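Local coordinates for genome polyprotein (Chicken sicinivirus JSY, PDB 6QWT) that probably copies viral RNA as the RNA-dependent RNA polymerase, the 3Dpol portion at the C-terminal end of the viral polyprotein, at residues A[210-222]-A[387-399]. Residues are numbered along the deposited sequence; the frame is centred on the assembly and turned at random.
Sequences CDPDYHWTPFYHS and VPDERFPTYIHPV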
loop_
_atom_site.group_PDB
_atom_site.type_symbol
_atom_site.label_atom_id
_atom_site.label_comp_id
_atom_site.label_asym_id
_atom_site.label_seq_id
_atom_site.Cartn_x
_atom_site.Cartn_y
_atom_site.Cartn_z
ATOM N N CYS A 210 -3.828 9.329 -3.142
ATOM C CA CYS A 210 -3.877 9.971 -4.443
ATOM C C CYS A 210 -4.930 9.327 -5.333
ATOM O O CYS A 210 -5.278 8.152 -5.182
ATOM C CB CYS A 210 -2.519 9.900 -5.135
ATOM S SG CYS A 210 -2.155 8.279 -5.832
ATOM N N ASP A 211 -5.446 10.125 -6.259
ATOM C CA ASP A 211 -6.311 9.658 -7.333
ATOM C C ASP A 211 -5.516 9.783 -8.623
ATOM O O ASP A 211 -5.314 10.903 -9.117
ATOM C CB ASP A 211 -7.595 10.493 -7.397
ATOM C CG ASP A 211 -8.569 9.988 -8.438
ATOM O OD1 ASP A 211 -8.598 8.764 -8.688
ATOM O OD2 ASP A 211 -9.311 10.820 -9.004
ATOM N N PRO A 212 -5.016 8.676 -9.184
ATOM C CA PRO A 212 -4.106 8.777 -10.342
ATOM C C PRO A 212 -4.640 9.629 -11.483
ATOM O O PRO A 212 -3.862 10.356 -12.115
ATOM C CB PRO A 212 -3.924 7.312 -10.759
ATOM C CG PRO A 212 -4.126 6.538 -9.493
ATOM C CD PRO A 212 -5.179 7.287 -8.718
ATOM N N ASP A 213 -5.948 9.569 -11.755
ATOM C CA ASP A 213 -6.529 10.408 -12.799
ATOM C C ASP A 213 -6.263 11.884 -12.538
ATOM O O ASP A 213 -5.993 12.649 -13.472
ATOM C CB ASP A 213 -8.036 10.160 -12.900
ATOM C CG ASP A 213 -8.378 8.949 -13.743
ATOM O OD1 ASP A 213 -9.577 8.606 -13.818
ATOM O OD2 ASP A 213 -7.459 8.339 -14.329
ATOM N N TYR A 214 -6.335 12.304 -11.276
ATOM C CA TYR A 214 -6.171 13.712 -10.936
ATOM C C TYR A 214 -4.724 14.066 -10.604
ATOM O O TYR A 214 -4.202 15.073 -11.091
ATOM C CB TYR A 214 -7.079 14.080 -9.755
ATOM C CG TYR A 214 -6.916 15.515 -9.297
ATOM C CD1 TYR A 214 -6.051 15.841 -8.259
ATOM C CD2 TYR A 214 -7.622 16.543 -9.909
ATOM C CE1 TYR A 214 -5.893 17.147 -7.843
ATOM C CE2 TYR A 214 -7.470 17.858 -9.497
ATOM C CZ TYR A 214 -6.603 18.153 -8.464
ATOM O OH TYR A 214 -6.444 19.454 -8.044
ATOM N N HIS A 215 -4.066 13.252 -9.781
ATOM C CA HIS A 215 -2.795 13.655 -9.197
ATOM C C HIS A 215 -1.599 13.391 -10.099
ATOM O O HIS A 215 -0.510 13.895 -9.808
ATOM C CB HIS A 215 -2.600 12.960 -7.848
ATOM C CG HIS A 215 -3.441 13.545 -6.758
ATOM N ND1 HIS A 215 -4.570 12.922 -6.271
ATOM C CD2 HIS A 215 -3.334 14.714 -6.083
ATOM C CE1 HIS A 215 -5.115 13.676 -5.334
ATOM N NE2 HIS A 215 -4.386 14.769 -5.200
ATOM N N TRP A 216 -1.769 12.641 -11.187
ATOM C CA TRP A 216 -0.647 12.430 -12.093
ATOM C C TRP A 216 -0.147 13.736 -12.699
ATOM O O TRP A 216 1.028 13.820 -13.067
ATOM C CB TRP A 216 -1.038 11.438 -13.191
ATOM C CG TRP A 216 -0.229 10.172 -13.164
ATOM C CD1 TRP A 216 0.477 9.634 -14.197
ATOM C CD2 TRP A 216 -0.038 9.289 -12.045
ATOM N NE1 TRP A 216 1.095 8.474 -13.797
ATOM C CE2 TRP A 216 0.795 8.240 -12.480
ATOM C CE3 TRP A 216 -0.491 9.286 -10.721
ATOM C CZ2 TRP A 216 1.186 7.197 -11.640
ATOM C CZ3 TRP A 216 -0.102 8.249 -9.887
ATOM C CH2 TRP A 216 0.728 7.220 -10.351
ATOM N N THR A 217 -1.004 14.770 -12.785
ATOM C CA THR A 217 -0.542 16.056 -13.310
ATOM C C THR A 217 0.358 16.781 -12.313
ATOM O O THR A 217 1.495 17.131 -12.675
ATOM C CB THR A 217 -1.739 16.903 -13.756
ATOM O OG1 THR A 217 -2.366 16.300 -14.897
ATOM C CG2 THR A 217 -1.296 18.321 -14.117
ATOM N N PRO A 218 -0.060 17.040 -11.064
ATOM C CA PRO A 218 0.879 17.686 -10.130
ATOM C C PRO A 218 2.066 16.806 -9.759
ATOM O O PRO A 218 3.150 17.342 -9.500
ATOM C CB PRO A 218 0.001 18.010 -8.910
ATOM C CG PRO A 218 -1.115 17.043 -8.982
ATOM C CD PRO A 218 -1.388 16.858 -10.445
ATOM N N PHE A 219 1.899 15.479 -9.720
ATOM C CA PHE A 219 3.046 14.592 -9.525
ATOM C C PHE A 219 4.090 14.814 -10.615
ATOM O O PHE A 219 5.287 14.945 -10.334
ATOM C CB PHE A 219 2.596 13.126 -9.524
ATOM C CG PHE A 219 1.857 12.700 -8.281
ATOM C CD1 PHE A 219 1.378 11.402 -8.162
ATOM C CD2 PHE A 219 1.638 13.587 -7.237
ATOM C CE1 PHE A 219 0.696 10.996 -7.024
ATOM C CE2 PHE A 219 0.954 13.186 -6.097
ATOM C CZ PHE A 219 0.483 11.890 -5.990
ATOM N N TYR A 220 3.639 14.855 -11.871
ATOM C CA TYR A 220 4.533 15.045 -13.010
ATOM C C TYR A 220 5.272 16.377 -12.921
ATOM O O TYR A 220 6.502 16.431 -13.040
ATOM C CB TYR A 220 3.714 14.957 -14.298
ATOM C CG TYR A 220 4.470 15.149 -15.590
ATOM C CD1 TYR A 220 5.061 14.073 -16.235
ATOM C CD2 TYR A 220 4.552 16.399 -16.191
ATOM C CE1 TYR A 220 5.738 14.237 -17.429
ATOM C CE2 TYR A 220 5.225 16.575 -17.385
ATOM C CZ TYR A 220 5.816 15.490 -17.998
ATOM O OH TYR A 220 6.489 15.653 -19.188
ATOM N N HIS A 221 4.534 17.467 -12.709
ATOM C CA HIS A 221 5.155 18.785 -12.704
ATOM C C HIS A 221 6.024 19.020 -11.473
ATOM O O HIS A 221 6.879 19.913 -11.496
ATOM C CB HIS A 221 4.074 19.865 -12.812
ATOM C CG HIS A 221 3.358 19.867 -14.127
ATOM N ND1 HIS A 221 3.985 20.179 -15.314
ATOM C CD2 HIS A 221 2.073 19.584 -14.445
ATOM C CE1 HIS A 221 3.116 20.093 -16.306
ATOM N NE2 HIS A 221 1.948 19.734 -15.804
ATOM N N SER A 222 5.835 18.240 -10.406
ATOM C CA SER A 222 6.675 18.406 -9.224
ATOM C C SER A 222 8.100 17.939 -9.481
ATOM O O SER A 222 9.034 18.417 -8.828
ATOM C CB SER A 222 6.075 17.652 -8.035
ATOM O OG SER A 222 6.424 16.278 -8.078
ATOM N N VAL A 387 2.218 10.280 -19.269
ATOM C CA VAL A 387 2.121 10.638 -20.676
ATOM C C VAL A 387 1.279 11.901 -20.829
ATOM O O VAL A 387 0.083 11.885 -20.522
ATOM C CB VAL A 387 1.530 9.501 -21.526
ATOM C CG1 VAL A 387 1.389 9.948 -22.973
ATOM C CG2 VAL A 387 2.403 8.255 -21.429
ATOM N N PRO A 388 1.849 13.015 -21.291
ATOM C CA PRO A 388 1.042 14.228 -21.495
ATOM C C PRO A 388 -0.046 14.018 -22.541
ATOM O O PRO A 388 0.113 13.256 -23.495
ATOM C CB PRO A 388 2.071 15.264 -21.967
ATOM C CG PRO A 388 3.386 14.756 -21.455
ATOM C CD PRO A 388 3.283 13.258 -21.511
ATOM N N ASP A 389 -1.166 14.708 -22.342
ATOM C CA ASP A 389 -2.270 14.626 -23.288
ATOM C C ASP A 389 -1.878 15.258 -24.619
ATOM O O ASP A 389 -1.206 16.293 -24.660
ATOM C CB ASP A 389 -3.507 15.313 -22.708
ATOM C CG ASP A 389 -4.738 15.146 -23.580
ATOM O OD1 ASP A 389 -5.104 16.114 -24.281
ATOM O OD2 ASP A 389 -5.341 14.049 -23.562
ATOM N N GLU A 390 -2.297 14.622 -25.716
ATOM C CA GLU A 390 -1.890 15.075 -27.044
ATOM C C GLU A 390 -2.413 16.472 -27.356
ATOM O O GLU A 390 -1.771 17.221 -28.101
ATOM C CB GLU A 390 -2.371 14.083 -28.106
ATOM C CG GLU A 390 -1.317 13.067 -28.532
ATOM C CD GLU A 390 -1.871 12.005 -29.468
ATOM O OE1 GLU A 390 -1.539 10.814 -29.281
ATOM O OE2 GLU A 390 -2.636 12.360 -30.391
ATOM N N ARG A 391 -3.564 16.845 -26.801
ATOM C CA ARG A 391 -4.183 18.131 -27.100
ATOM C C ARG A 391 -3.959 19.171 -26.012
ATOM O O ARG A 391 -3.791 20.356 -26.320
ATOM C CB ARG A 391 -5.685 17.952 -27.332
ATOM C CG ARG A 391 -6.418 19.253 -27.604
ATOM C CD ARG A 391 -7.839 19.005 -28.065
ATOM N NE ARG A 391 -8.563 20.258 -28.248
ATOM C CZ ARG A 391 -9.803 20.340 -28.714
ATOM N NH1 ARG A 391 -10.460 19.238 -29.047
ATOM N NH2 ARG A 391 -10.387 21.524 -28.846
ATOM N N PHE A 392 -3.958 18.757 -24.743
ATOM C CA PHE A 392 -3.692 19.636 -23.606
ATOM C C PHE A 392 -2.463 19.095 -22.881
ATOM O O PHE A 392 -2.583 18.398 -21.861
ATOM C CB PHE A 392 -4.900 19.726 -22.676
ATOM C CG PHE A 392 -6.182 20.073 -23.379
ATOM C CD1 PHE A 392 -6.560 21.394 -23.548
ATOM C CD2 PHE A 392 -7.014 19.078 -23.867
ATOM C CE1 PHE A 392 -7.740 21.717 -24.193
ATOM C CE2 PHE A 392 -8.197 19.394 -24.512
ATOM C CZ PHE A 392 -8.559 20.714 -24.675
ATOM N N PRO A 393 -1.260 19.417 -23.371
ATOM C CA PRO A 393 -0.045 18.745 -22.870
ATOM C C PRO A 393 0.283 19.028 -21.413
ATOM O O PRO A 393 1.107 18.306 -20.838
ATOM C CB PRO A 393 1.060 19.281 -23.792
ATOM C CG PRO A 393 0.342 19.881 -24.968
ATOM C CD PRO A 393 -0.957 20.383 -24.437
ATOM N N THR A 394 -0.307 20.053 -20.797
ATOM C CA THR A 394 -0.026 20.304 -19.390
ATOM C C THR A 394 -0.684 19.274 -18.483
ATOM O O THR A 394 -0.313 19.173 -17.309
ATOM C CB THR A 394 -0.484 21.707 -18.993
ATOM O OG1 THR A 394 -1.880 21.851 -19.271
ATOM C CG2 THR A 394 0.297 22.765 -19.765
ATOM N N TYR A 395 -1.643 18.511 -18.997
ATOM C CA TYR A 395 -2.344 17.502 -18.219
ATOM C C TYR A 395 -1.834 16.119 -18.601
ATOM O O TYR A 395 -1.615 15.830 -19.781
ATOM C CB TYR A 395 -3.852 17.623 -18.432
ATOM C CG TYR A 395 -4.349 18.993 -18.037
ATOM C CD1 TYR A 395 -4.567 19.976 -18.992
ATOM C CD2 TYR A 395 -4.551 19.318 -16.703
ATOM C CE1 TYR A 395 -4.999 21.241 -18.629
ATOM C CE2 TYR A 395 -4.982 20.575 -16.331
ATOM C CZ TYR A 395 -5.206 21.532 -17.296
ATOM O OH TYR A 395 -5.635 22.783 -16.921
ATOM N N ILE A 396 -1.632 15.274 -17.593
ATOM C CA ILE A 396 -0.819 14.071 -17.718
ATOM C C ILE A 396 -1.690 12.846 -17.478
ATOM O O ILE A 396 -2.344 12.735 -16.435
ATOM C CB ILE A 396 0.366 14.096 -16.735
ATOM C CG1 ILE A 396 1.061 15.461 -16.773
ATOM C CG2 ILE A 396 1.345 12.976 -17.055
ATOM C CD1 ILE A 396 1.665 15.813 -18.121
ATOM N N HIS A 397 -1.676 11.917 -18.443
ATOM C CA HIS A 397 -2.408 10.662 -18.339
ATOM C C HIS A 397 -1.631 9.662 -17.485
ATOM O O HIS A 397 -0.417 9.516 -17.651
ATOM C CB HIS A 397 -2.644 10.051 -19.722
ATOM C CG HIS A 397 -3.636 10.794 -20.563
ATOM N ND1 HIS A 397 -4.988 10.528 -20.530
ATOM C CD2 HIS A 397 -3.467 11.774 -21.482
ATOM C CE1 HIS A 397 -5.612 11.321 -21.383
ATOM N NE2 HIS A 397 -4.713 12.087 -21.973
ATOM N N PRO A 398 -2.303 8.961 -16.572
ATOM C CA PRO A 398 -1.710 7.760 -15.967
ATOM C C PRO A 398 -1.939 6.557 -16.867
ATOM O O PRO A 398 -3.064 6.062 -16.996
ATOM C CB PRO A 398 -2.464 7.638 -14.635
ATOM C CG PRO A 398 -3.796 8.266 -14.901
ATOM C CD PRO A 398 -3.593 9.321 -15.959
ATOM N N VAL A 399 -0.872 6.092 -17.508
ATOM C CA VAL A 399 -0.951 5.015 -18.489
ATOM C C VAL A 399 -0.426 3.750 -17.822
ATOM O O VAL A 399 0.787 3.540 -17.721
ATOM C CB VAL A 399 -0.177 5.355 -19.764
ATOM C CG1 VAL A 399 -0.354 4.256 -20.811
ATOM C CG2 VAL A 399 -0.643 6.699 -20.307
HETATM O O HOH W 1 -3.500 13.593 -14.008
#
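I396 and P398, two alternate residues of strand 396-399, are the bumps; helix 212-222 supplies the hollows between W216, T217 and Y220 and between P212, D213 and W216. I396 fills the first: its CD1 lies 3.8 Å from the centroid of the Y220 ring and 20° off the ring normal, a CH-pi contact over the face. Y220 reaches it with CG anti to its backbone N (chi1 179°), and the two side chains cross at about a right angle. P398 fills the second, where its CB stands 3.6 Å from the centroid of the five-membered ring of W216, while its CG meets P212 O at 3.5 Å.

Polar bonds border the I396 bump. T217 OG1 accepts from I396 N at 3.0 Å, and a water hydrogen-bonded to T217 OG1 also bonds D213 O and I396 O, bridging helix and strand. One turn on, H221 NE2 donates to T394 O at 2.8 Å, nearly straight and in the imidazole plane, gripping the type I turn F392-Y395.

The axes of helix 212-222 and strand 396-399 approach to 6.9 Å at 116°, so the helix runs across the hairpin of strands 384-388 and 396-400. F386 of that hairpin stacks on W216, helix 459-469 packs against H397 through W466, and F219 reaches strand 327-332 of the four-stranded antiparallel palm sheet, so that the helix lies between the hairpin and the palm.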